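Local coordinates for protein thermophilic dibenzothiophene desulfurization enzyme C (Paenibacillus sp. A11-2, PDB 5XDC) that probably catalyses the stepwise FMNH2- and oxygen-dependent oxidation of dibenzothiophene to its sulfoxide and sulfone, as a flavin monooxygenase of the DszC family, at residues W138-T143 and V170-S175; I184-I189 and E226-P231; V101-S106 and G241-L246; S69-Y74 and E315-V320. All blocks are in the same frame, centred on the assembly; numbering follows the deposited sequence. Where two conformers were deposited one is given.

Contact 1: residues W138-T143 and V170-S175; sequences WRVTAT and VFAVTS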
loop_
_atom_site.group_PDB
_atom_site.type_symbol
_atom_site.label_atom_id
_atom_site.label_comp_id
_atom_site.label_asym_id
_atom_site.label_seq_id
_atom_site.Cartn_x
_atom_site.Cartn_y
_atom_site.Cartn_z
ATOM N N TRP B 138 -6.380 31.171 22.299
ATOM C CA TRP B 138 -7.655 30.602 22.709
ATOM C C TRP B 138 -8.735 31.674 22.724
ATOM O O TRP B 138 -8.504 32.809 23.146
ATOM C CB TRP B 138 -7.546 29.953 24.084
ATOM C CG TRP B 138 -6.830 28.646 24.069
ATOM C CD1 TRP B 138 -5.962 28.194 23.114
ATOM C CD2 TRP B 138 -6.927 27.606 25.049
ATOM N NE1 TRP B 138 -5.508 26.940 23.446
ATOM C CE2 TRP B 138 -6.084 26.557 24.629
ATOM C CE3 TRP B 138 -7.644 27.460 26.241
ATOM C CZ2 TRP B 138 -5.935 25.380 25.362
ATOM C CZ3 TRP B 138 -7.489 26.294 26.969
ATOM C CH2 TRP B 138 -6.646 25.270 26.527
ATOM N N ARG B 139 -9.924 31.306 22.250
ATOM C CA ARG B 139 -11.018 32.262 22.172
ATOM C C ARG B 139 -11.713 32.466 23.512
ATOM O O ARG B 139 -12.400 33.475 23.689
ATOM C CB ARG B 139 -12.042 31.804 21.127
ATOM N N VAL B 140 -11.548 31.552 24.461
ATOM C CA VAL B 140 -12.336 31.567 25.690
ATOM C C VAL B 140 -11.432 31.989 26.837
ATOM O O VAL B 140 -10.442 31.315 27.147
ATOM C CB VAL B 140 -12.983 30.204 25.959
ATOM C CG1 VAL B 140 -13.784 30.249 27.261
ATOM C CG2 VAL B 140 -13.892 29.818 24.787
ATOM N N THR B 141 -11.788 33.094 27.477
ATOM C CA THR B 141 -10.966 33.687 28.517
ATOM C C THR B 141 -11.614 33.503 29.883
ATOM O O THR B 141 -12.830 33.345 30.001
ATOM C CB THR B 141 -10.740 35.173 28.255
ATOM O OG1 THR B 141 -12.000 35.847 28.231
ATOM C CG2 THR B 141 -10.028 35.359 26.918
ATOM N N ALA B 142 -10.767 33.505 30.907
ATOM C CA ALA B 142 -11.186 33.407 32.302
ATOM C C ALA B 142 -10.664 34.633 33.035
ATOM O O ALA B 142 -9.451 34.776 33.218
ATOM C CB ALA B 142 -10.657 32.119 32.931
ATOM N N THR B 143 -11.575 35.520 33.450
ATOM C CA THR B 143 -11.197 36.734 34.170
ATOM C C THR B 143 -11.391 36.512 35.664
ATOM O O THR B 143 -12.493 36.126 36.081
ATOM C CB THR B 143 -12.029 37.918 33.693
ATOM O OG1 THR B 143 -11.821 38.112 32.291
ATOM C CG2 THR B 143 -11.635 39.190 34.424
ATOM N N VAL B 170 -14.785 22.338 31.150
ATOM C CA VAL B 170 -14.565 23.599 30.444
ATOM C C VAL B 170 -13.112 24.016 30.620
ATOM O O VAL B 170 -12.519 23.811 31.687
ATOM C CB VAL B 170 -15.530 24.695 30.954
ATOM C CG1 VAL B 170 -15.242 26.014 30.291
ATOM C CG2 VAL B 170 -16.971 24.300 30.709
ATOM N N PHE B 171 -12.535 24.587 29.559
ATOM C CA PHE B 171 -11.176 25.109 29.561
ATOM C C PHE B 171 -11.180 26.560 29.111
ATOM O O PHE B 171 -11.896 26.921 28.172
ATOM C CB PHE B 171 -10.279 24.299 28.635
ATOM C CG PHE B 171 -10.045 22.894 29.101
ATOM C CD1 PHE B 171 -10.957 21.900 28.824
ATOM C CD2 PHE B 171 -8.902 22.569 29.799
ATOM C CE1 PHE B 171 -10.742 20.601 29.255
ATOM C CE2 PHE B 171 -8.692 21.265 30.231
ATOM C CZ PHE B 171 -9.608 20.292 29.946
ATOM N N ALA B 172 -10.357 27.380 29.764
ATOM C CA ALA B 172 -10.234 28.792 29.417
ATOM C C ALA B 172 -8.834 29.263 29.768
ATOM O O ALA B 172 -8.102 28.600 30.509
ATOM C CB ALA B 172 -11.284 29.645 30.139
ATOM N N VAL B 173 -8.452 30.419 29.218
ATOM C CA VAL B 173 -7.148 31.022 29.486
ATOM C C VAL B 173 -7.349 32.284 30.309
ATOM O O VAL B 173 -8.209 33.112 29.987
ATOM C CB VAL B 173 -6.381 31.350 28.196
ATOM C CG1 VAL B 173 -5.886 30.072 27.570
ATOM C CG2 VAL B 173 -7.262 32.135 27.231
ATOM N N THR B 174 -6.532 32.447 31.342
ATOM C CA THR B 174 -6.680 33.602 32.208
ATOM C C THR B 174 -6.400 34.889 31.445
ATOM O O THR B 174 -5.522 34.947 30.577
ATOM C CB THR B 174 -5.750 33.510 33.419
ATOM O OG1 THR B 174 -4.384 33.434 32.990
ATOM C CG2 THR B 174 -6.100 32.312 34.294
ATOM N N SER B 175 -7.164 35.923 31.790
ATOM C CA SER B 175 -7.083 37.240 31.187
ATOM C C SER B 175 -7.332 38.283 32.271
ATOM O O SER B 175 -8.099 38.050 33.209
ATOM C CB SER B 175 -8.110 37.396 30.060
ATOM O OG SER B 175 -8.081 38.705 29.520
#

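Contact 2: residues I184-I189 and E226-P231; sequences IVAALI and ELLGTP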
loop_
_atom_site.group_PDB
_atom_site.type_symbol
_atom_site.label_atom_id
_atom_site.label_comp_id
_atom_site.label_asym_id
_atom_site.label_seq_id
_atom_site.Cartn_x
_atom_site.Cartn_y
_atom_site.Cartn_z
ATOM N N ILE B 184 -3.906 28.202 31.710
ATOM C CA ILE B 184 -5.105 27.423 31.431
ATOM C C ILE B 184 -5.816 27.099 32.733
ATOM O O ILE B 184 -5.209 26.575 33.674
ATOM C CB ILE B 184 -4.768 26.139 30.662
ATOM C CG1 ILE B 184 -4.227 26.481 29.277
ATOM C CG2 ILE B 184 -6.033 25.294 30.518
ATOM C CD1 ILE B 184 -3.630 25.285 28.542
ATOM N N VAL B 185 -7.102 27.396 32.795
ATOM C CA VAL B 185 -7.931 26.937 33.898
ATOM C C VAL B 185 -8.949 25.957 33.349
ATOM O O VAL B 185 -9.435 26.081 32.215
ATOM C CB VAL B 185 -8.644 28.078 34.653
ATOM C CG1 VAL B 185 -7.631 28.942 35.378
ATOM C CG2 VAL B 185 -9.486 28.896 33.709
ATOM N N ALA B 186 -9.264 24.971 34.176
ATOM C CA ALA B 186 -10.226 23.937 33.862
ATOM C C ALA B 186 -11.229 23.864 34.995
ATOM O O ALA B 186 -10.891 24.122 36.153
ATOM C CB ALA B 186 -9.552 22.567 33.660
ATOM N N ALA B 187 -12.457 23.500 34.655
ATOM C CA ALA B 187 -13.517 23.413 35.650
ATOM C C ALA B 187 -14.572 22.435 35.167
ATOM O O ALA B 187 -14.665 22.120 33.976
ATOM C CB ALA B 187 -14.148 24.783 35.928
ATOM N N LEU B 188 -15.381 21.962 36.113
ATOM C CA LEU B 188 -16.499 21.071 35.824
ATOM C C LEU B 188 -17.762 21.769 36.313
ATOM O O LEU B 188 -17.927 21.962 37.527
ATOM C CB LEU B 188 -16.317 19.716 36.512
ATOM C CG LEU B 188 -17.327 18.648 36.116
ATOM C CD1 LEU B 188 -17.069 18.140 34.724
ATOM C CD2 LEU B 188 -17.300 17.479 37.072
ATOM N N ILE B 189 -18.634 22.164 35.383
ATOM C CA ILE B 189 -19.750 23.048 35.726
ATOM C C ILE B 189 -21.043 22.495 35.146
ATOM O O ILE B 189 -21.039 21.746 34.149
ATOM C CB ILE B 189 -19.504 24.498 35.241
ATOM C CG1 ILE B 189 -19.477 24.586 33.708
ATOM C CG2 ILE B 189 -18.239 25.035 35.840
ATOM C CD1 ILE B 189 -19.556 26.006 33.182
ATOM N N GLU B 226 -15.407 24.423 41.845
ATOM C CA GLU B 226 -15.551 23.752 40.556
ATOM C C GLU B 226 -14.254 23.728 39.758
ATOM O O GLU B 226 -14.175 23.016 38.748
ATOM C CB GLU B 226 -16.659 24.441 39.741
ATOM C CG GLU B 226 -18.012 24.386 40.433
ATOM C CD GLU B 226 -19.091 25.256 39.786
ATOM O OE1 GLU B 226 -18.756 26.322 39.218
ATOM O OE2 GLU B 226 -20.276 24.854 39.866
ATOM N N LEU B 227 -13.257 24.500 40.170
ATOM C CA LEU B 227 -11.978 24.548 39.486
ATOM C C LEU B 227 -11.187 23.263 39.693
ATOM O O LEU B 227 -11.184 22.668 40.779
ATOM C CB LEU B 227 -11.178 25.743 39.981
ATOM C CG LEU B 227 -11.880 27.073 39.720
ATOM C CD1 LEU B 227 -11.216 28.170 40.514
ATOM C CD2 LEU B 227 -11.842 27.392 38.258
ATOM N N LEU B 228 -10.519 22.834 38.629
ATOM C CA LEU B 228 -9.713 21.619 38.630
ATOM C C LEU B 228 -8.256 22.044 38.686
ATOM O O LEU B 228 -7.682 22.488 37.684
ATOM C CB LEU B 228 -10.013 20.777 37.398
ATOM C CG LEU B 228 -11.449 20.281 37.329
ATOM C CD1 LEU B 228 -11.765 19.747 35.935
ATOM C CD2 LEU B 228 -11.684 19.231 38.400
ATOM N N GLY B 229 -7.662 21.926 39.872
ATOM C CA GLY B 229 -6.312 22.394 40.079
ATOM C C GLY B 229 -6.231 23.907 40.040
ATOM O O GLY B 229 -7.234 24.631 40.096
ATOM N N THR B 230 -5.012 24.379 39.939
ATOM C CA THR B 230 -4.713 25.789 39.892
ATOM C C THR B 230 -4.462 26.218 38.459
ATOM O O THR B 230 -4.220 25.379 37.585
ATOM C CB THR B 230 -3.485 26.089 40.753
ATOM O OG1 THR B 230 -2.347 25.402 40.224
ATOM C CG2 THR B 230 -3.719 25.621 42.179
ATOM N N PRO B 231 -4.516 27.515 38.171
ATOM C CA PRO B 231 -4.305 27.961 36.789
ATOM C C PRO B 231 -2.924 27.578 36.290
ATOM O O PRO B 231 -1.914 27.794 36.965
ATOM C CB PRO B 231 -4.477 29.479 36.876
ATOM C CG PRO B 231 -5.305 29.692 38.108
ATOM C CD PRO B 231 -4.866 28.638 39.059
HETATM O O HOH W 1 -4.782 24.058 34.990
HETATM O O HOH W 2 -7.579 25.144 36.702
#

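Contact 3: residues V101-S106 and G241-L246; sequences VDLFAS and GSKPSL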
loop_
_atom_site.group_PDB
_atom_site.type_symbol
_atom_site.label_atom_id
_atom_site.label_comp_id
_atom_site.label_asym_id
_atom_site.label_seq_id
_atom_site.Cartn_x
_atom_site.Cartn_y
_atom_site.Cartn_z
ATOM N N VAL B 101 -10.969 14.847 35.187
ATOM C CA VAL B 101 -11.439 15.181 36.528
ATOM C C VAL B 101 -10.685 14.367 37.569
ATOM O O VAL B 101 -10.209 14.902 38.578
ATOM C CB VAL B 101 -12.954 14.957 36.632
ATOM C CG1 VAL B 101 -13.412 15.088 38.099
ATOM C CG2 VAL B 101 -13.715 15.940 35.750
ATOM N N ASP B 102 -10.566 13.056 37.338
ATOM C CA ASP B 102 -9.925 12.195 38.326
ATOM C C ASP B 102 -8.462 12.564 38.530
ATOM O O ASP B 102 -7.942 12.433 39.646
ATOM C CB ASP B 102 -10.033 10.737 37.920
ATOM C CG ASP B 102 -9.794 9.803 39.088
ATOM O OD1 ASP B 102 -10.705 9.687 39.926
ATOM O OD2 ASP B 102 -8.705 9.209 39.164
ATOM N N LEU B 103 -7.777 13.019 37.476
ATOM C CA LEU B 103 -6.353 13.296 37.556
ATOM C C LEU B 103 -6.038 14.650 38.175
ATOM O O LEU B 103 -4.906 14.858 38.616
ATOM C CB LEU B 103 -5.725 13.235 36.160
ATOM C CG LEU B 103 -5.655 11.843 35.543
ATOM C CD1 LEU B 103 -5.363 11.961 34.038
ATOM C CD2 LEU B 103 -4.586 10.994 36.242
ATOM N N PHE B 104 -7.000 15.578 38.196
ATOM C CA PHE B 104 -6.766 16.930 38.684
ATOM C C PHE B 104 -7.626 17.320 39.878
ATOM O O PHE B 104 -7.249 18.251 40.601
ATOM C CB PHE B 104 -6.997 17.950 37.559
ATOM C CG PHE B 104 -5.883 18.002 36.558
ATOM C CD1 PHE B 104 -4.768 18.787 36.782
ATOM C CD2 PHE B 104 -5.945 17.250 35.404
ATOM C CE1 PHE B 104 -3.749 18.829 35.871
ATOM C CE2 PHE B 104 -4.915 17.281 34.489
ATOM C CZ PHE B 104 -3.823 18.076 34.720
ATOM N N ALA B 105 -8.747 16.645 40.113
ATOM C CA ALA B 105 -9.625 17.010 41.217
ATOM C C ALA B 105 -8.991 16.640 42.552
ATOM O O ALA B 105 -8.183 15.715 42.651
ATOM C CB ALA B 105 -10.979 16.321 41.076
ATOM N N SER B 106 -9.356 17.391 43.585
ATOM C CA SER B 106 -8.926 17.063 44.928
ATOM C C SER B 106 -9.704 15.861 45.454
ATOM O O SER B 106 -10.806 15.560 44.985
ATOM C CB SER B 106 -9.151 18.252 45.854
ATOM O OG SER B 106 -10.531 18.399 46.105
ATOM N N GLY B 241 5.738 15.654 32.615
ATOM C CA GLY B 241 5.425 14.276 32.292
ATOM C C GLY B 241 4.903 13.497 33.472
ATOM O O GLY B 241 5.100 12.283 33.541
ATOM N N SER B 242 4.238 14.170 34.412
ATOM C CA SER B 242 3.751 13.539 35.629
ATOM C C SER B 242 2.397 12.863 35.401
ATOM O O SER B 242 1.827 12.892 34.306
ATOM C CB SER B 242 3.665 14.578 36.746
ATOM O OG SER B 242 2.856 15.668 36.339
ATOM N N LYS B 243 1.862 12.255 36.459
ATOM C CA LYS B 243 0.673 11.424 36.318
ATOM C C LYS B 243 -0.491 12.129 35.626
ATOM O O LYS B 243 -1.177 11.470 34.827
ATOM C CB LYS B 243 0.227 10.902 37.689
ATOM C CG LYS B 243 -0.905 9.902 37.576
ATOM C CD LYS B 243 -1.355 9.352 38.899
ATOM C CE LYS B 243 -2.405 8.272 38.682
ATOM N NZ LYS B 243 -3.037 7.759 39.929
ATOM N N PRO B 244 -0.809 13.400 35.906
ATOM C CA PRO B 244 -1.956 14.016 35.220
ATOM C C PRO B 244 -1.783 14.084 33.715
ATOM O O PRO B 244 -2.792 14.105 32.994
ATOM C CB PRO B 244 -2.036 15.413 35.852
ATOM C CG PRO B 244 -1.392 15.243 37.193
ATOM C CD PRO B 244 -0.262 14.289 36.945
ATOM N N SER B 245 -0.540 14.119 33.220
ATOM C CA SER B 245 -0.318 14.079 31.779
ATOM C C SER B 245 -0.684 12.727 31.168
ATOM O O SER B 245 -0.626 12.604 29.933
ATOM C CB SER B 245 1.139 14.436 31.450
ATOM O OG SER B 245 2.025 13.362 31.726
ATOM N N LEU B 246 -1.066 11.717 31.970
ATOM C CA LEU B 246 -1.640 10.497 31.416
ATOM C C LEU B 246 -2.935 10.767 30.667
ATOM O O LEU B 246 -3.389 9.900 29.917
ATOM C CB LEU B 246 -1.942 9.456 32.489
ATOM C CG LEU B 246 -0.785 8.737 33.193
ATOM C CD1 LEU B 246 -1.366 7.803 34.258
ATOM C CD2 LEU B 246 0.067 7.962 32.190
#

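Contact 4: residues S69-Y74 and E315-V320; sequences SWPTVY and EVALRV. With SO4 (sulfate ion), chain K.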
loop_
_atom_site.group_PDB
_atom_site.type_symbol
_atom_site.label_atom_id
_atom_site.label_comp_id
_atom_site.label_asym_id
_atom_site.label_seq_id
_atom_site.Cartn_x
_atom_site.Cartn_y
_atom_site.Cartn_z
ATOM N N SER B 69 -12.114 -1.470 35.392
ATOM C CA SER B 69 -10.794 -1.101 34.920
ATOM C C SER B 69 -10.860 -0.492 33.522
ATOM O O SER B 69 -11.844 -0.652 32.796
ATOM C CB SER B 69 -9.885 -2.329 34.880
ATOM O OG SER B 69 -10.372 -3.218 33.879
ATOM N N TRP B 70 -9.772 0.166 33.151
ATOM C CA TRP B 70 -9.668 0.716 31.800
ATOM C C TRP B 70 -9.785 -0.348 30.713
ATOM O O TRP B 70 -10.482 -0.095 29.713
ATOM C CB TRP B 70 -8.366 1.510 31.683
ATOM C CG TRP B 70 -8.476 2.901 32.200
ATOM C CD1 TRP B 70 -7.928 3.404 33.347
ATOM C CD2 TRP B 70 -9.179 3.985 31.582
ATOM N NE1 TRP B 70 -8.240 4.733 33.473
ATOM C CE2 TRP B 70 -9.018 5.112 32.410
ATOM C CE3 TRP B 70 -9.936 4.106 30.414
ATOM C CZ2 TRP B 70 -9.565 6.350 32.097
ATOM C CZ3 TRP B 70 -10.488 5.340 30.106
ATOM C CH2 TRP B 70 -10.312 6.439 30.950
ATOM N N PRO B 71 -9.182 -1.539 30.831
ATOM C CA PRO B 71 -9.457 -2.583 29.824
ATOM C C PRO B 71 -10.941 -2.820 29.561
ATOM O O PRO B 71 -11.357 -2.940 28.402
ATOM C CB PRO B 71 -8.757 -3.814 30.427
ATOM C CG PRO B 71 -7.577 -3.233 31.118
ATOM C CD PRO B 71 -8.078 -1.928 31.724
ATOM N N THR B 72 -11.763 -2.877 30.611
ATOM C CA THR B 72 -13.201 -3.036 30.434
ATOM C C THR B 72 -13.816 -1.830 29.727
ATOM O O THR B 72 -14.658 -1.985 28.832
ATOM C CB THR B 72 -13.860 -3.253 31.798
ATOM O OG1 THR B 72 -13.343 -4.470 32.356
ATOM C CG2 THR B 72 -15.360 -3.361 31.668
ATOM N N VAL B 73 -13.447 -0.625 30.155
ATOM C CA VAL B 73 -13.941 0.593 29.517
ATOM C C VAL B 73 -13.615 0.583 28.025
ATOM O O VAL B 73 -14.486 0.816 27.182
ATOM C CB VAL B 73 -13.341 1.830 30.206
ATOM C CG1 VAL B 73 -13.706 3.096 29.444
ATOM C CG2 VAL B 73 -13.812 1.924 31.667
ATOM N N TYR B 74 -12.355 0.330 27.688
ATOM C CA TYR B 74 -11.947 0.352 26.286
ATOM C C TYR B 74 -12.715 -0.679 25.462
ATOM O O TYR B 74 -13.131 -0.397 24.329
ATOM C CB TYR B 74 -10.437 0.129 26.181
ATOM C CG TYR B 74 -9.592 1.319 26.574
ATOM C CD1 TYR B 74 -9.705 2.532 25.894
ATOM C CD2 TYR B 74 -8.661 1.238 27.609
ATOM C CE1 TYR B 74 -8.929 3.630 26.238
ATOM C CE2 TYR B 74 -7.865 2.316 27.947
ATOM C CZ TYR B 74 -8.000 3.515 27.262
ATOM O OH TYR B 74 -7.224 4.586 27.604
ATOM N N GLU B 315 -3.119 -4.990 25.039
ATOM C CA GLU B 315 -1.910 -4.886 25.846
ATOM C C GLU B 315 -1.684 -3.455 26.319
ATOM O O GLU B 315 -1.307 -3.232 27.477
ATOM C CB GLU B 315 -0.694 -5.376 25.059
ATOM C CG GLU B 315 0.597 -5.173 25.834
ATOM C CD GLU B 315 1.778 -5.862 25.203
ATOM O OE1 GLU B 315 1.893 -7.100 25.346
ATOM O OE2 GLU B 315 2.587 -5.155 24.570
ATOM N N VAL B 316 -1.910 -2.472 25.448
ATOM C CA VAL B 316 -1.697 -1.086 25.847
ATOM C C VAL B 316 -2.715 -0.691 26.911
ATOM O O VAL B 316 -2.401 0.071 27.837
ATOM C CB VAL B 316 -1.753 -0.152 24.621
ATOM C CG1 VAL B 316 -1.405 1.251 25.004
ATOM C CG2 VAL B 316 -0.774 -0.630 23.550
ATOM N N ALA B 317 -3.937 -1.225 26.810
ATOM C CA ALA B 317 -4.981 -0.906 27.779
ATOM C C ALA B 317 -4.606 -1.403 29.178
ATOM O O ALA B 317 -4.845 -0.714 30.176
ATOM C CB ALA B 317 -6.306 -1.502 27.318
ATOM N N LEU B 318 -3.999 -2.589 29.267
ATOM C CA LEU B 318 -3.522 -3.082 30.559
ATOM C C LEU B 318 -2.472 -2.152 31.156
ATOM O O LEU B 318 -2.440 -1.934 32.376
ATOM C CB LEU B 318 -2.964 -4.496 30.391
ATOM C CG LEU B 318 -4.004 -5.585 30.153
ATOM C CD1 LEU B 318 -3.317 -6.872 29.714
ATOM C CD2 LEU B 318 -4.829 -5.812 31.403
ATOM N N ARG B 319 -1.620 -1.574 30.316
ATOM C CA ARG B 319 -0.609 -0.652 30.807
ATOM C C ARG B 319 -1.232 0.659 31.277
ATOM O O ARG B 319 -0.791 1.239 32.274
ATOM C CB ARG B 319 0.429 -0.404 29.717
ATOM C CG ARG B 319 1.564 0.483 30.139
ATOM C CD ARG B 319 2.280 -0.041 31.396
ATOM N NE ARG B 319 3.482 0.737 31.655
ATOM C CZ ARG B 319 4.297 0.548 32.688
ATOM N NH1 ARG B 319 4.041 -0.399 33.569
ATOM N NH2 ARG B 319 5.371 1.308 32.832
ATOM N N VAL B 320 -2.252 1.152 30.573
ATOM C CA VAL B 320 -2.989 2.315 31.069
ATOM C C VAL B 320 -3.459 2.062 32.500
ATOM O O VAL B 320 -3.318 2.916 33.386
ATOM C CB VAL B 320 -4.180 2.635 30.149
ATOM C CG1 VAL B 320 -5.116 3.643 30.828
ATOM C CG2 VAL B 320 -3.694 3.153 28.798
HETATM S S SO4 K . 7.272 -0.055 35.901
HETATM O O1 SO4 K . 8.291 -1.101 35.823
HETATM O O2 SO4 K . 5.951 -0.659 35.727
HETATM O O3 SO4 K . 7.331 0.593 37.214
HETATM O O4 SO4 K . 7.571 0.941 34.873
#

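Contact 1: residues W138-T143 and V170-S175
A parallel pairing of two beta strands, with a tryptophan packed beside it, joins 138-143 to 170-175 in the beta domain of this acyl-CoA dehydrogenase-like fold. The bridges Thr141-Val173 and Ala142-Thr174 set the register. Across it the hydrogen bonds alternate as parallel strands require: Val173 N gives to Val140 O at 3.0 Å, Ala142 N to Val173 O at 2.7 Å, and Ser175 N to Ala142 O at 2.9 Å. The first lies in the carbonyl plane and is nearly straight (164°), whereas the other two donors sit above the planes of their acceptor carbonyls. The pair is strongly twisted, the axes of the short strand segments being inclined at 61°. Beside the bonds, the methyls of Ala142 and Ala172 touch (CB to CB 3.8 Å), and Val140 CG1 lies 3.9 Å from Ala172 CB. Before the strand begins at Thr141, Trp138 packs against the partner: its CE3 comes to 3.4 Å from Val173 CG1, a tight apolar contact, while CZ3 reaches Phe171 CB at 3.8 Å. Trp138 and Val173 cross obliquely, whereas Trp138 and Phe171 run side by side. Strand 150-153 pairs with 141-144, and strand 184-190 borders 167-174 antiparallel, so the pair runs inside the sheet; the Phe171 ring meets Tyr100 of helix 85-104 edge to face.

Contact 2: residues I184-I189 and E226-P231
Ala186 O is the best-held polar atom, gripped by one hydrogen bond and one weaker contact: Leu228 N donates to it at 2.8 Å, almost straight (169°) though from above the carbonyl plane, and Leu227 CA adds a CA-H...O approach at 3.5 Å. Two residues on, Leu188 N donates to Glu226 O at 3.1 Å, this time in the carbonyl plane. These two bonds flank the single bridge Ala187-Leu227; beyond them the loop bows away from the strand. Water takes over there: one water accepts from Ala186 N at 3.0 Å and also meets Leu228 O, and a second lies between Ile184 O and Thr230 O. The backbones converge again at Pro231, whose CB lies 3.5 Å from Val185 CG1. At the other end the extended Glu226 side chain passes Leu188 O and brings OE1 to 3.7 Å from Ile189 CG2. Its carboxylate is held by a salt bridge to Arg193 and a hydrogen bond from Tyr223 N, so an alanine here would probably loosen this end of the loop by losing both along with the packing on Ile189. Strand 167-174 pairs with 184-190 along its other edge, Leu227 leans on Val222 of strand 220-222, and Leu228 packs against Tyr100 and Phe104 of helix 85-104.

Contact 3: residues V101-S106 and G241-L246
Segment 101-106 is the last turn and exit of helix 85-104 in the N-terminal helical domain, Ala105 being the first residue to leave helical torsions; 241-246 links helices 233-240 and 247-276, leaving the former through a Schellman motif at Gly241 and coiling into a 3-10 turn at 243-246. The contact joins these two where their backbones come nearest, at Leu103 and Pro244, 5.0 Å between their CA atoms. Within the turn Ser242 O is gripped twice by Ser245, by its N at 2.9 Å and by its OG at 2.6 Å, which fixes the bend that presents Pro244. Phe104 offers a ring face: Pro244 CB stands 3.9 Å from the ring centroid, 29° off the normal, a CH-pi contact displaced toward CZ, which it approaches to 3.4 Å. Leu103, with CG anti to its carbonyl carbon (chi1 -70°), spreads its two methyls along the turn, CD1 to 3.5 Å from Pro244 O and CD2 to 3.7 Å from Lys243 O. An alanine here would probably open the joint, since both methyl contacts would be lost. The contact is thus van der Waals and CH-pi packing, partly of methyls against carbonyl oxygens, with hydrogen bonds inside the turn or, from the extended Lys243, to carbonyls of Trp324 and Arg326; the proline's fit probably counts for more here than directed bonds.

Contact 4: residues S69-Y74 and E315-V320
Ala317 and Val320, one turn apart on helix 293-324, meet Trp70 and Tyr74. Val320 CG1, anti to its backbone N (chi1 168°), stands over the five-membered ring of Trp70, 3.9 Å from its centroid and 20° off the normal, a CH-pi contact. The same methyl lies near the plane of the Tyr74 ring at its edge, 4.0 Å from Tyr74 OH, so it fills the angle between both rings. Ala317 CB, 3.6 Å from Tyr74 CD2, is small enough for the tyrosine to lie close, and Pro71 CG touches Leu318 CD2 at 3.8 Å. This is helix-helix packing between the N-terminal and C-terminal helical domains of the acyl-CoA dehydrogenase fold; the short axes approach to 8.7 Å at a crossing angle of 135°. Pro71 stands in the first turn of its helix, where its missing N-H costs no helical bond. Farther out, Gln321 OE1 accepts from Trp70 N, tying the start of helix 70-83 to its partner. Tyr74 OH bonds Ile250 O of helix 247-276, while His257 stacks on the ring. On another side of helix 293-324, Arg319 NH1 donates to O2 of a sulfate, probably from the crystallisation liquor, at 2.9 Å and NH2 to its O4 at 3.0 Å.

Contacts 1 and 2 share the mixed sheet of the beta domain, their centres about 11 Å apart: strand 167-174 pairs with 141-144 in the first and with 184-190, which carries the second. Contact 3, about 12 Å from contact 2 between centres, touches it through Leu228 on Phe104 and Ala105, so the end of helix 85-104 packs the N-terminal helical domain against the beta domain. Contact 4, about 17 Å from contact 3 between centres, lies deeper among the helices, and helix 70-83 leads into 85-104. Along the chain contacts 1 and 2 close in turn inside contact 3's span, itself inside contact 4's; the beta domain thus comes, in sequence, between helical domains that pack together at contact 4.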